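Long-range contact in Xaa-Pro dipeptidase (PDB 1WY2), which probably splits dipeptides that end in proline into a free amino acid and L-proline, as a homodimeric metallopeptidase of the M24B family: residues A[10-14]-A[119-124]. Numbering follows the deposited sequence.
Sequences KIIEF and DVIRDM
Two roughly antiparallel helices of the creatinase/prolidase N-terminal domain pack here through side chains, a compact example of helix-helix contact in an alpha/beta fold; no hydrogen bond joins segments 10-14 and 119-124. Helix 6-17 precedes strand 22-25, and helix 118-125 follows strand 113-116 at one edge of the six-stranded mixed sheet; the two segments run at 144°, their axes 9.9 Å apart. Val-120 is at the centre of the contact, packed among Lys-10, Ile-11 and Phe-14, one turn of the partner helix, with CG2 3.6 Å from Lys-10 O. Phe-14, its CG anti to the backbone N (chi1 -178°), reaches across so that Val-120 CG1 stands above one face of the ring, off its centre. At the same ring, Phe-14 CE2 meets Asp-119 CB at 4.1 Å, while the carboxylate of Asp-119 has a long, purely charge-based link to Arg-122, which binds Asp-123 more closely.

Deeper in, the contact is purely aliphatic: Ile-11 CD1 touches Ile-121 CD1 at 4.1 Å, and Ile-11 also packs on Val-23 and Ile-121 on Ile-25, both of strand 22-25, joining the helix pair to the sheet. At the outer margin the extended Lys-10 chain and that of Met-124 run past one another in opposing senses. There Met-124 SD lies 3.8 Å from Lys-10 CD, and the bend at chi3 (-73°) turns CE toward Ile-11 CG1, 4.0 Å away.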
# COMPACT_ATOMS: atom_id res chain seq x y z
N LYS A 10 19.99 13.14 -15.76
CA LYS A 10 19.49 12.22 -16.77
C LYS A 10 18.07 12.62 -17.14
O LYS A 10 17.67 12.50 -18.30
CB LYS A 10 19.52 10.78 -16.26
CG LYS A 10 20.92 10.20 -16.25
CD LYS A 10 20.93 8.73 -15.89
CE LYS A 10 22.33 8.15 -15.98
NZ LYS A 10 22.34 6.69 -15.69
N ILE A 11 17.32 13.11 -16.17
CA ILE A 11 15.96 13.55 -16.43
C ILE A 11 16.00 14.83 -17.25
O ILE A 11 15.20 15.01 -18.17
CB ILE A 11 15.19 13.77 -15.11
CG1 ILE A 11 14.93 12.41 -14.45
CG2 ILE A 11 13.86 14.48 -15.38
CD1 ILE A 11 14.40 12.48 -13.04
N ILE A 12 16.94 15.72 -16.93
CA ILE A 12 17.05 16.97 -17.68
C ILE A 12 17.40 16.67 -19.14
O ILE A 12 16.91 17.35 -20.05
CB ILE A 12 18.13 17.90 -17.06
CG1 ILE A 12 17.63 18.44 -15.72
CG2 ILE A 12 18.46 19.04 -18.03
CD1 ILE A 12 18.67 19.20 -14.92
N GLU A 13 18.23 15.66 -19.37
CA GLU A 13 18.61 15.29 -20.73
C GLU A 13 17.35 14.86 -21.49
O GLU A 13 17.09 15.33 -22.60
CB GLU A 13 19.60 14.13 -20.71
CG GLU A 13 19.90 13.55 -22.09
CD GLU A 13 20.94 12.44 -22.05
OE1 GLU A 13 20.74 11.46 -21.30
OE2 GLU A 13 21.95 12.55 -22.77
N PHE A 14 16.57 13.98 -20.87
CA PHE A 14 15.33 13.50 -21.46
C PHE A 14 14.40 14.68 -21.75
O PHE A 14 13.78 14.74 -22.81
CB PHE A 14 14.65 12.51 -20.51
CG PHE A 14 13.38 11.91 -21.06
CD1 PHE A 14 12.15 12.52 -20.83
CD2 PHE A 14 13.42 10.75 -21.82
CE1 PHE A 14 10.97 11.97 -21.34
CE2 PHE A 14 12.25 10.19 -22.34
CZ PHE A 14 11.02 10.80 -22.09
N ASP A 119 9.87 6.45 -19.37
CA ASP A 119 11.05 5.87 -20.03
C ASP A 119 12.38 6.17 -19.35
O ASP A 119 13.23 5.28 -19.23
CB ASP A 119 11.13 6.34 -21.48
CG ASP A 119 10.16 5.60 -22.40
OD1 ASP A 119 9.36 4.78 -21.90
OD2 ASP A 119 10.19 5.86 -23.62
N VAL A 120 12.59 7.41 -18.92
CA VAL A 120 13.85 7.75 -18.28
C VAL A 120 13.91 7.22 -16.85
O VAL A 120 14.98 6.81 -16.38
CB VAL A 120 14.13 9.29 -18.32
CG1 VAL A 120 13.11 10.04 -17.48
CG2 VAL A 120 15.55 9.57 -17.85
N ILE A 121 12.78 7.21 -16.16
CA ILE A 121 12.74 6.69 -14.80
C ILE A 121 13.07 5.20 -14.88
O ILE A 121 13.86 4.68 -14.10
CB ILE A 121 11.35 6.88 -14.15
CG1 ILE A 121 11.04 8.38 -14.02
CG2 ILE A 121 11.32 6.21 -12.78
CD1 ILE A 121 12.07 9.16 -13.24
N ARG A 122 12.45 4.53 -15.84
CA ARG A 122 12.67 3.10 -16.05
C ARG A 122 14.13 2.81 -16.40
O ARG A 122 14.76 1.94 -15.81
CB ARG A 122 11.79 2.58 -17.19
CG ARG A 122 12.09 1.15 -17.63
CD ARG A 122 11.53 0.90 -19.02
NE ARG A 122 12.16 1.77 -20.00
CZ ARG A 122 11.77 1.89 -21.26
NH1 ARG A 122 10.73 1.19 -21.71
NH2 ARG A 122 12.41 2.71 -22.09
N ASP A 123 14.66 3.54 -17.38
CA ASP A 123 16.04 3.33 -17.80
C ASP A 123 17.03 3.41 -16.64
O ASP A 123 18.05 2.72 -16.65
CB ASP A 123 16.41 4.31 -18.92
CG ASP A 123 15.77 3.95 -20.25
OD1 ASP A 123 15.06 2.92 -20.32
OD2 ASP A 123 15.97 4.69 -21.23
N MET A 124 16.75 4.26 -15.66
CA MET A 124 17.63 4.39 -14.51
C MET A 124 17.41 3.28 -13.49
O MET A 124 18.35 2.56 -13.13
CB MET A 124 17.42 5.74 -13.81
CG MET A 124 17.87 6.95 -14.61
SD MET A 124 17.85 8.45 -13.60
CE MET A 124 16.08 8.73 -13.45